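TonB-dependent siderophore receptor (Pseudomonas aeruginosa 39016, PDB 5NEC) probably takes up iron-loaded siderophores, and drugs conjugated to them, across the outer membrane using energy relayed by TonB. Local coordinates at residues V343-L348 against G364-R369; S360-L365 against A434-D439; A453-F458 against S478-Q483. One frame throughout, in Å; residues are numbered along the deposited sequence.

Contact 1 (V343-L348 against G364-R369); sequences VNQTDL and GLEFSR. With C8E ((hydroxyethyloxy)tri(ethyloxy)octane), chain C.
Asn344 faces Phe367, and Thr346 faces Leu365, through paired backbone hydrogen bonds that clamp 343-348 to 364-369. Asn344 N reaches Phe367 O at 2.8 Å and Leu365 N reaches Thr346 O at 3.0 Å; Phe367 N and Thr346 N return the bonds to Asn344 O and Leu365 O. Alongside these bonds, the CA-H groups of Val343, Gln345 and Glu366 make CA-H...O contacts to carbonyls of the ladder, as with Val343 CA to Phe367 O at 3.4 Å. This is the ladder of an antiparallel hairpin, strands 327-354 and 357-379, in the wall of a TonB-dependent receptor barrel.

Van der Waals packing differs on the two faces. On the inner one, turned to the plug, Val343 CG2 meets Ser368 CB at 3.8 Å, and Val343 also touches Val111. Asp347 OD1 leans over Gly364, 3.7 Å from its CA, a position suited to a residue without a side chain. The outer face carries Leu365 and Phe367, apolar residues fit for a lipid-facing surface. A C8E detergent tail passes here, its C4 3.8 Å from Val343 O.

The polar ends find partners on other strands. Glu366, running beside Gln345, is extended, with CG anti to the backbone N (chi1 179°), which carries its carboxylate clear of the strands to a salt bridge with Arg454. Asp347 OD1 bonds to Tyr436 OH. Asn344 and Thr346, on the outer face, are hydrogen-bonded to Asn300.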
loop_
_atom_site.group_PDB
_atom_site.type_symbol
_atom_site.label_atom_id
_atom_site.label_comp_id
_atom_site.label_asym_id
_atom_site.label_seq_id
_atom_site.Cartn_x
_atom_site.Cartn_y
_atom_site.Cartn_z
ATOM N N VAL A 343 8.968 3.868 18.704
ATOM C CA VAL A 343 9.261 2.420 18.703
ATOM C C VAL A 343 10.737 2.150 19.004
ATOM O O VAL A 343 11.617 2.859 18.512
ATOM C CB VAL A 343 8.893 1.756 17.345
ATOM C CG1 VAL A 343 8.973 0.234 17.426
ATOM C CG2 VAL A 343 7.498 2.170 16.932
ATOM N N ASN A 344 11.007 1.140 19.823
ATOM C CA ASN A 344 12.355 0.610 19.949
ATOM C C ASN A 344 12.346 -0.894 19.714
ATOM O O ASN A 344 11.576 -1.613 20.337
ATOM C CB ASN A 344 12.995 0.914 21.302
ATOM C CG ASN A 344 14.500 0.666 21.281
ATOM O OD1 ASN A 344 15.261 1.486 20.786
ATOM N ND2 ASN A 344 14.925 -0.487 21.761
ATOM N N GLN A 345 13.232 -1.350 18.836
ATOM C CA GLN A 345 13.291 -2.737 18.417
ATOM C C GLN A 345 14.733 -3.229 18.535
ATOM O O GLN A 345 15.612 -2.684 17.898
ATOM C CB GLN A 345 12.790 -2.818 16.979
ATOM C CG GLN A 345 12.172 -4.142 16.596
ATOM C CD GLN A 345 11.362 -4.038 15.291
ATOM O OE1 GLN A 345 10.621 -3.073 15.062
ATOM N NE2 GLN A 345 11.479 -5.058 14.444
ATOM N N THR A 346 14.973 -4.214 19.390
ATOM C CA THR A 346 16.289 -4.800 19.572
ATOM C C THR A 346 16.266 -6.212 18.992
ATOM O O THR A 346 15.454 -7.025 19.417
ATOM C CB THR A 346 16.656 -4.884 21.066
ATOM O OG1 THR A 346 16.620 -3.581 21.654
ATOM C CG2 THR A 346 18.044 -5.448 21.233
ATOM N N ASP A 347 17.157 -6.506 18.043
ATOM C CA ASP A 347 17.215 -7.823 17.386
ATOM C C ASP A 347 18.580 -8.502 17.531
ATOM O O ASP A 347 19.620 -7.843 17.508
ATOM C CB ASP A 347 16.897 -7.695 15.897
ATOM C CG ASP A 347 15.512 -7.145 15.640
ATOM O OD1 ASP A 347 14.547 -7.649 16.246
ATOM O OD2 ASP A 347 15.374 -6.213 14.823
ATOM N N LEU A 348 18.550 -9.821 17.692
ATOM C CA LEU A 348 19.732 -10.671 17.647
ATOM C C LEU A 348 19.518 -11.671 16.507
ATOM O O LEU A 348 18.530 -12.391 16.489
ATOM C CB LEU A 348 19.911 -11.409 18.975
ATOM C CG LEU A 348 21.150 -12.309 19.099
ATOM C CD1 LEU A 348 22.407 -11.438 19.169
ATOM C CD2 LEU A 348 21.061 -13.239 20.302
ATOM N N GLY A 364 13.959 -11.106 18.872
ATOM C CA GLY A 364 13.933 -9.701 19.302
ATOM C C GLY A 364 12.849 -9.262 20.262
ATOM O O GLY A 364 11.907 -9.994 20.528
ATOM N N LEU A 365 13.043 -8.058 20.802
ATOM C CA LEU A 365 12.101 -7.382 21.672
ATOM C C LEU A 365 11.697 -6.096 21.012
ATOM O O LEU A 365 12.533 -5.407 20.462
ATOM C CB LEU A 365 12.731 -7.007 23.003
ATOM C CG LEU A 365 13.183 -8.120 23.929
ATOM C CD1 LEU A 365 13.564 -7.507 25.277
ATOM C CD2 LEU A 365 12.095 -9.166 24.122
ATOM N N GLU A 366 10.419 -5.754 21.119
ATOM C CA GLU A 366 9.880 -4.534 20.557
ATOM C C GLU A 366 9.005 -3.827 21.598
ATOM O O GLU A 366 8.134 -4.462 22.196
ATOM C CB GLU A 366 9.075 -4.901 19.335
ATOM C CG GLU A 366 8.406 -3.751 18.600
ATOM C CD GLU A 366 7.475 -4.273 17.519
ATOM O OE1 GLU A 366 7.811 -5.331 16.938
ATOM O OE2 GLU A 366 6.416 -3.652 17.261
ATOM N N PHE A 367 9.268 -2.535 21.829
ATOM C CA PHE A 367 8.462 -1.690 22.711
ATOM C C PHE A 367 7.974 -0.511 21.901
ATOM O O PHE A 367 8.761 0.096 21.182
ATOM C CB PHE A 367 9.296 -1.150 23.887
ATOM C CG PHE A 367 9.978 -2.215 24.705
ATOM C CD1 PHE A 367 9.346 -2.772 25.809
ATOM C CD2 PHE A 367 11.259 -2.657 24.375
ATOM C CE1 PHE A 367 9.972 -3.752 26.581
ATOM C CE2 PHE A 367 11.894 -3.644 25.134
ATOM C CZ PHE A 367 11.250 -4.186 26.243
ATOM N N SER A 368 6.696 -0.163 22.008
ATOM C CA SER A 368 6.200 1.045 21.329
ATOM C C SER A 368 5.089 1.773 22.055
ATOM O O SER A 368 4.463 1.235 22.949
ATOM C CB SER A 368 5.746 0.722 19.917
ATOM O OG SER A 368 4.585 -0.074 19.961
ATOM N N ARG A 369 4.867 3.014 21.650
ATOM C CA ARG A 369 3.854 3.881 22.235
ATOM C C ARG A 369 3.217 4.684 21.112
ATOM O O ARG A 369 3.932 5.382 20.408
ATOM C CB ARG A 369 4.503 4.812 23.243
ATOM C CG ARG A 369 3.530 5.684 24.007
ATOM C CD ARG A 369 4.236 6.386 25.155
ATOM N NE ARG A 369 3.316 7.156 25.990
ATOM C CZ ARG A 369 2.796 8.345 25.668
ATOM N NH1 ARG A 369 3.086 8.944 24.503
ATOM N NH2 ARG A 369 1.963 8.949 26.516
HETATM C C1 C8E C . 8.668 3.727 24.324
HETATM C C2 C8E C . 9.623 3.637 23.148
HETATM C C3 C8E C . 10.524 4.874 23.021
HETATM C C4 C8E C . 11.286 4.910 21.684
HETATM C C5 C8E C . 12.395 5.977 21.625
HETATM C C6 C8E C . 12.438 6.744 20.292
HETATM C C7 C8E C . 13.711 7.586 20.153
HETATM C C8 C8E C . 13.698 8.541 18.971
#

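Contact 2 (S360-L365 against A434-D439); sequences SFSTGL and AIYAFD
Tyr436 lays its phenol ring across the strand onto Gly364, whose N sits 3.3 Å above the ring plane, toward the rim. The placement follows from chi1 of 83°, which sets CG between the backbone N and the carbonyl carbon and folds the ring over 360-365. Ring atom CE2 comes 3.4 Å from Gly364 CA, so the flat ring occupies the very site that any CB at this position would need. Such cross-strand pairing, known as aromatic rescue of glycine, recurs in outer-membrane barrels; here it joins strands 357-379 and 426-444 on the inner, plug-facing side of the wall.

Hydrogen bonds fix the ring and the register. At its tip, Ser362 OG donates to Tyr436 OH at 3.1 Å, and the same hydroxyl bonds to Asp347, tying three strands together. Tyr436 O is gripped twice, by Gly364 N and by Thr363 OG1 at 2.7 Å. Threonine suits this place because OG1, anti to its backbone N (chi1 -171°), turns back onto the neighbouring strand, satisfying a hydroxyl on the barrel's outer face. Further along, Ser362 and Phe438 exchange two backbone bonds, with Phe438 N to Ser362 O at 2.7 Å. Asp439 OD2 bonds to Asn359, just before the segment.

On the outer side, Leu365 and Ile435 lie alongside each other, Leu365 CD2 3.7 Å from Ile435 CG1.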
loop_
_atom_site.group_PDB
_atom_site.type_symbol
_atom_site.label_atom_id
_atom_site.label_comp_id
_atom_site.label_asym_id
_atom_site.label_seq_id
_atom_site.Cartn_x
_atom_site.Cartn_y
_atom_site.Cartn_z
ATOM N N SER A 360 19.760 -20.861 11.156
ATOM C CA SER A 360 19.729 -19.448 10.822
ATOM C C SER A 360 18.524 -18.827 11.516
ATOM O O SER A 360 17.378 -19.165 11.198
ATOM C CB SER A 360 19.664 -19.262 9.318
ATOM O OG SER A 360 20.860 -19.775 8.757
ATOM N N PHE A 361 18.788 -17.949 12.488
ATOM C CA PHE A 361 17.752 -17.477 13.391
ATOM C C PHE A 361 17.665 -15.952 13.454
ATOM O O PHE A 361 18.586 -15.233 13.054
ATOM C CB PHE A 361 17.961 -18.055 14.800
ATOM C CG PHE A 361 18.986 -17.327 15.609
ATOM C CD1 PHE A 361 20.330 -17.617 15.455
ATOM C CD2 PHE A 361 18.617 -16.351 16.532
ATOM C CE1 PHE A 361 21.302 -16.937 16.206
ATOM C CE2 PHE A 361 19.585 -15.658 17.268
ATOM C CZ PHE A 361 20.920 -15.957 17.110
ATOM N N SER A 362 16.522 -15.484 13.952
ATOM C CA SER A 362 16.362 -14.102 14.383
ATOM C C SER A 362 15.423 -14.028 15.577
ATOM O O SER A 362 14.414 -14.713 15.613
ATOM C CB SER A 362 15.841 -13.239 13.244
ATOM O OG SER A 362 15.952 -11.865 13.600
ATOM N N THR A 363 15.769 -13.205 16.555
ATOM C CA THR A 363 14.955 -13.049 17.750
ATOM C C THR A 363 15.017 -11.593 18.224
ATOM O O THR A 363 16.005 -10.904 17.965
ATOM C CB THR A 363 15.396 -14.043 18.843
ATOM O OG1 THR A 363 14.465 -14.014 19.923
ATOM C CG2 THR A 363 16.773 -13.718 19.381
ATOM N N GLY A 364 13.959 -11.106 18.872
ATOM C CA GLY A 364 13.933 -9.701 19.302
ATOM C C GLY A 364 12.849 -9.262 20.262
ATOM O O GLY A 364 11.907 -9.994 20.528
ATOM N N LEU A 365 13.043 -8.058 20.802
ATOM C CA LEU A 365 12.101 -7.382 21.672
ATOM C C LEU A 365 11.697 -6.096 21.012
ATOM O O LEU A 365 12.533 -5.407 20.462
ATOM C CB LEU A 365 12.731 -7.007 23.003
ATOM C CG LEU A 365 13.183 -8.120 23.929
ATOM C CD1 LEU A 365 13.564 -7.507 25.277
ATOM C CD2 LEU A 365 12.095 -9.166 24.122
ATOM N N ALA A 434 6.458 -6.663 22.630
ATOM C CA ALA A 434 6.443 -7.940 21.904
ATOM C C ALA A 434 7.769 -8.671 22.001
ATOM O O ALA A 434 8.813 -8.056 22.176
ATOM C CB ALA A 434 6.048 -7.736 20.450
ATOM N N ILE A 435 7.701 -9.992 21.881
ATOM C CA ILE A 435 8.874 -10.842 21.772
ATOM C C ILE A 435 8.637 -11.822 20.628
ATOM O O ILE A 435 7.521 -12.280 20.429
ATOM C CB ILE A 435 9.201 -11.535 23.113
ATOM C CG1 ILE A 435 10.522 -12.306 23.015
ATOM C CG2 ILE A 435 8.088 -12.464 23.559
ATOM C CD1 ILE A 435 11.059 -12.780 24.358
ATOM N N TYR A 436 9.678 -12.097 19.846
ATOM C CA TYR A 436 9.569 -13.024 18.720
ATOM C C TYR A 436 10.854 -13.847 18.560
ATOM O O TYR A 436 11.915 -13.472 19.055
ATOM C CB TYR A 436 9.224 -12.266 17.427
ATOM C CG TYR A 436 10.429 -11.668 16.766
ATOM C CD1 TYR A 436 11.154 -12.396 15.811
ATOM C CD2 TYR A 436 10.894 -10.393 17.130
ATOM C CE1 TYR A 436 12.301 -11.870 15.226
ATOM C CE2 TYR A 436 12.031 -9.852 16.543
ATOM C CZ TYR A 436 12.735 -10.599 15.591
ATOM O OH TYR A 436 13.864 -10.098 14.992
ATOM N N ALA A 437 10.737 -14.973 17.865
ATOM C CA ALA A 437 11.875 -15.839 17.572
ATOM C C ALA A 437 11.574 -16.563 16.276
ATOM O O ALA A 437 10.481 -17.075 16.098
ATOM C CB ALA A 437 12.092 -16.810 18.710
ATOM N N PHE A 438 12.519 -16.555 15.354
ATOM C CA PHE A 438 12.377 -17.246 14.084
ATOM C C PHE A 438 13.645 -18.090 13.873
ATOM O O PHE A 438 14.739 -17.620 14.159
ATOM C CB PHE A 438 12.151 -16.220 12.952
ATOM C CG PHE A 438 11.808 -16.852 11.618
ATOM C CD1 PHE A 438 10.673 -17.676 11.486
ATOM C CD2 PHE A 438 12.619 -16.656 10.484
ATOM C CE1 PHE A 438 10.360 -18.283 10.262
ATOM C CE2 PHE A 438 12.290 -17.253 9.261
ATOM C CZ PHE A 438 11.164 -18.065 9.152
ATOM N N ASP A 439 13.488 -19.333 13.411
ATOM C CA ASP A 439 14.618 -20.225 13.123
ATOM C C ASP A 439 14.380 -21.043 11.856
ATOM O O ASP A 439 13.323 -21.625 11.697
ATOM C CB ASP A 439 14.869 -21.176 14.299
ATOM C CG ASP A 439 16.199 -21.957 14.172
ATOM O OD1 ASP A 439 17.034 -21.558 13.340
ATOM O OD2 ASP A 439 16.412 -22.949 14.914
#

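Contact 3 (A453-F458 against S478-Q483); sequences ARFDSF and SFWNWQ
Phe455 and Trp480 come together through unlike first torsions: Phe455 holds CG anti to its backbone N (chi1 175°), while Trp480 takes an unusual, partly eclipsed chi1 of -103° that swings its indole over 453-458. The two rings cross obliquely, their planes 48° apart. Phe455 CD1 stands over one face of the indole near its rim, 3.9 Å from Trp480 NE1. The six-membered part of the indole extends along the neighbouring strand, bringing Trp480 CE3 to 3.7 Å from Arg454 O and presenting an edge to Ala453 CB, where a small side chain suits the broad ring. Farther out on Phe455, CE1 packs against Ser478 CB at 3.5 Å, another compact residue. Trp482 contributes only its CB, which lies 4.2 Å from Ala453 CB.

The inward face is mainly polar, although Phe479 shares it, its CB against Asp456 CB. Arg454 is extended from CG to NE, and NE meets Asp456 OD2 at 2.9 Å in a salt bridge between residues two apart on one strand. The carboxylate oxygen is approached on its syn side and lies in the guanidinium plane. Arg454 NH2 has a second acidic partner in Glu366, so the buried positive charge is probably well compensated. Asn481, also buried, bonds through OD1 to Ser135 of the plug.

Two backbone pairs set the register. Asp456 and Phe479 exchange sound bonds, Asp456 N to Phe479 O being 2.9 Å; of the Arg454-Asn481 pair, the bond from Asn481 N to Arg454 O is weak. Mostly aromatic and small residues outside, and, apart from Phe479, charged and amide groups inside: this alternation along an antiparallel hairpin is that of a transmembrane beta-barrel wall of the TonB-dependent receptors.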
loop_
_atom_site.group_PDB
_atom_site.type_symbol
_atom_site.label_atom_id
_atom_site.label_comp_id
_atom_site.label_asym_id
_atom_site.label_seq_id
_atom_site.Cartn_x
_atom_site.Cartn_y
_atom_site.Cartn_z
ATOM N N ALA A 453 7.598 -17.991 16.316
ATOM C CA ALA A 453 6.593 -17.618 17.302
ATOM C C ALA A 453 6.686 -16.127 17.622
ATOM O O ALA A 453 7.711 -15.487 17.407
ATOM C CB ALA A 453 6.722 -18.462 18.568
ATOM N N ARG A 454 5.581 -15.589 18.129
ATOM C CA ARG A 454 5.468 -14.186 18.513
ATOM C C ARG A 454 4.386 -14.016 19.581
ATOM O O ARG A 454 3.306 -14.579 19.463
ATOM C CB ARG A 454 5.134 -13.311 17.300
ATOM C CG ARG A 454 5.437 -11.847 17.550
ATOM C CD ARG A 454 4.766 -10.917 16.560
ATOM N NE ARG A 454 5.020 -9.521 16.932
ATOM C CZ ARG A 454 6.107 -8.816 16.602
ATOM N NH1 ARG A 454 7.085 -9.346 15.839
ATOM N NH2 ARG A 454 6.203 -7.554 17.037
ATOM N N PHE A 455 4.701 -13.247 20.617
ATOM C CA PHE A 455 3.770 -12.849 21.670
ATOM C C PHE A 455 3.727 -11.320 21.738
ATOM O O PHE A 455 4.765 -10.692 21.900
ATOM C CB PHE A 455 4.217 -13.408 23.019
ATOM C CG PHE A 455 3.371 -12.948 24.169
ATOM C CD1 PHE A 455 2.039 -13.350 24.274
ATOM C CD2 PHE A 455 3.895 -12.095 25.141
ATOM C CE1 PHE A 455 1.252 -12.932 25.337
ATOM C CE2 PHE A 455 3.108 -11.661 26.206
ATOM C CZ PHE A 455 1.782 -12.081 26.301
ATOM N N ASP A 456 2.531 -10.736 21.603
ATOM C CA ASP A 456 2.313 -9.287 21.715
ATOM C C ASP A 456 1.418 -8.986 22.898
ATOM O O ASP A 456 0.420 -9.663 23.100
ATOM C CB ASP A 456 1.610 -8.736 20.481
ATOM C CG ASP A 456 2.525 -8.610 19.292
ATOM O OD1 ASP A 456 3.164 -7.542 19.159
ATOM O OD2 ASP A 456 2.606 -9.577 18.499
ATOM N N SER A 457 1.770 -7.940 23.640
ATOM C CA SER A 457 1.011 -7.466 24.786
ATOM C C SER A 457 0.646 -5.999 24.527
ATOM O O SER A 457 1.494 -5.217 24.118
ATOM C CB SER A 457 1.861 -7.632 26.034
ATOM O OG SER A 457 1.223 -7.104 27.164
ATOM N N PHE A 458 -0.619 -5.654 24.753
ATOM C CA PHE A 458 -1.202 -4.367 24.333
ATOM C C PHE A 458 -1.934 -3.691 25.519
ATOM O O PHE A 458 -2.657 -4.363 26.237
ATOM C CB PHE A 458 -2.155 -4.662 23.161
ATOM C CG PHE A 458 -2.622 -3.451 22.400
ATOM C CD1 PHE A 458 -1.706 -2.529 21.884
ATOM C CD2 PHE A 458 -3.986 -3.253 22.138
ATOM C CE1 PHE A 458 -2.132 -1.411 21.150
ATOM C CE2 PHE A 458 -4.419 -2.145 21.407
ATOM C CZ PHE A 458 -3.491 -1.225 20.907
ATOM N N SER A 478 -3.627 -9.526 24.662
ATOM C CA SER A 478 -2.447 -10.102 24.049
ATOM C C SER A 478 -2.786 -10.926 22.824
ATOM O O SER A 478 -3.935 -11.256 22.574
ATOM C CB SER A 478 -1.644 -10.901 25.066
ATOM O OG SER A 478 -2.475 -11.778 25.772
ATOM N N PHE A 479 -1.751 -11.208 22.051
ATOM C CA PHE A 479 -1.873 -11.867 20.766
ATOM C C PHE A 479 -0.736 -12.903 20.671
ATOM O O PHE A 479 0.435 -12.539 20.668
ATOM C CB PHE A 479 -1.805 -10.799 19.666
ATOM C CG PHE A 479 -2.198 -11.293 18.303
ATOM C CD1 PHE A 479 -3.535 -11.596 18.008
ATOM C CD2 PHE A 479 -1.233 -11.450 17.292
ATOM C CE1 PHE A 479 -3.897 -12.040 16.736
ATOM C CE2 PHE A 479 -1.593 -11.898 16.022
ATOM C CZ PHE A 479 -2.927 -12.186 15.743
ATOM N N TRP A 480 -1.098 -14.192 20.686
ATOM C CA TRP A 480 -0.165 -15.304 20.443
ATOM C C TRP A 480 -0.179 -15.603 18.960
ATOM O O TRP A 480 -1.208 -15.491 18.303
ATOM C CB TRP A 480 -0.555 -16.573 21.215
ATOM C CG TRP A 480 0.290 -16.830 22.438
ATOM C CD1 TRP A 480 -0.100 -16.706 23.746
ATOM C CD2 TRP A 480 1.669 -17.262 22.472
ATOM N NE1 TRP A 480 0.947 -17.033 24.590
ATOM C CE2 TRP A 480 2.040 -17.381 23.838
ATOM C CE3 TRP A 480 2.625 -17.565 21.483
ATOM C CZ2 TRP A 480 3.328 -17.771 24.240
ATOM C CZ3 TRP A 480 3.906 -17.961 21.883
ATOM C CH2 TRP A 480 4.242 -18.061 23.253
ATOM N N ASN A 481 0.967 -15.972 18.426
ATOM C CA ASN A 481 1.068 -16.273 17.013
ATOM C C ASN A 481 2.251 -17.210 16.745
ATOM O O ASN A 481 3.325 -17.008 17.288
ATOM C CB ASN A 481 1.217 -14.963 16.250
ATOM C CG ASN A 481 1.463 -15.184 14.799
ATOM O OD1 ASN A 481 2.539 -14.873 14.294
ATOM N ND2 ASN A 481 0.478 -15.762 14.112
ATOM N N TRP A 482 2.043 -18.250 15.947
ATOM C CA TRP A 482 3.139 -19.139 15.583
ATOM C C TRP A 482 2.944 -19.821 14.250
ATOM O O TRP A 482 1.822 -19.961 13.775
ATOM C CB TRP A 482 3.432 -20.161 16.693
ATOM C CG TRP A 482 2.420 -21.230 16.911
ATOM C CD1 TRP A 482 1.392 -21.210 17.806
ATOM C CD2 TRP A 482 2.370 -22.520 16.267
ATOM N NE1 TRP A 482 0.684 -22.399 17.748
ATOM C CE2 TRP A 482 1.263 -23.219 16.815
ATOM C CE3 TRP A 482 3.150 -23.153 15.278
ATOM C CZ2 TRP A 482 0.915 -24.522 16.405
ATOM C CZ3 TRP A 482 2.801 -24.453 14.867
ATOM C CH2 TRP A 482 1.694 -25.119 15.433
ATOM N N GLN A 483 4.060 -20.217 13.639
ATOM C CA GLN A 483 4.024 -20.839 12.321
ATOM C C GLN A 483 5.156 -21.815 12.100
ATOM O O GLN A 483 6.218 -21.694 12.707
ATOM C CB GLN A 483 4.049 -19.772 11.230
ATOM C CG GLN A 483 5.350 -19.001 11.161
ATOM C CD GLN A 483 5.280 -17.819 10.244
ATOM O OE1 GLN A 483 5.680 -16.720 10.627
ATOM N NE2 GLN A 483 4.779 -18.026 9.020
#

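How the contacts relate
The three contacts follow one another round the barrel wall and along the chain. Contact 1 joins strands 327-354 and 357-379, contact 2 pairs the latter with 426-444, and contact 3 ties 447-464 to 471-488. Contacts 1 and 2 share Gly364 and Leu365, with centres 11 Å apart; contact 3 lies 12 Å from contact 2 and 14 Å from contact 1. Backbone bonds from Ile435 O to Phe455 N and from Ala437 O to Ala453 N carry the hydrogen-bonded wall onward, while the Glu366-Arg454 salt bridge links contacts 1 and 3 across the intervening strand. Five adjacent strands thus form a continuous wall, with a largely polar inner surface, facing the plug.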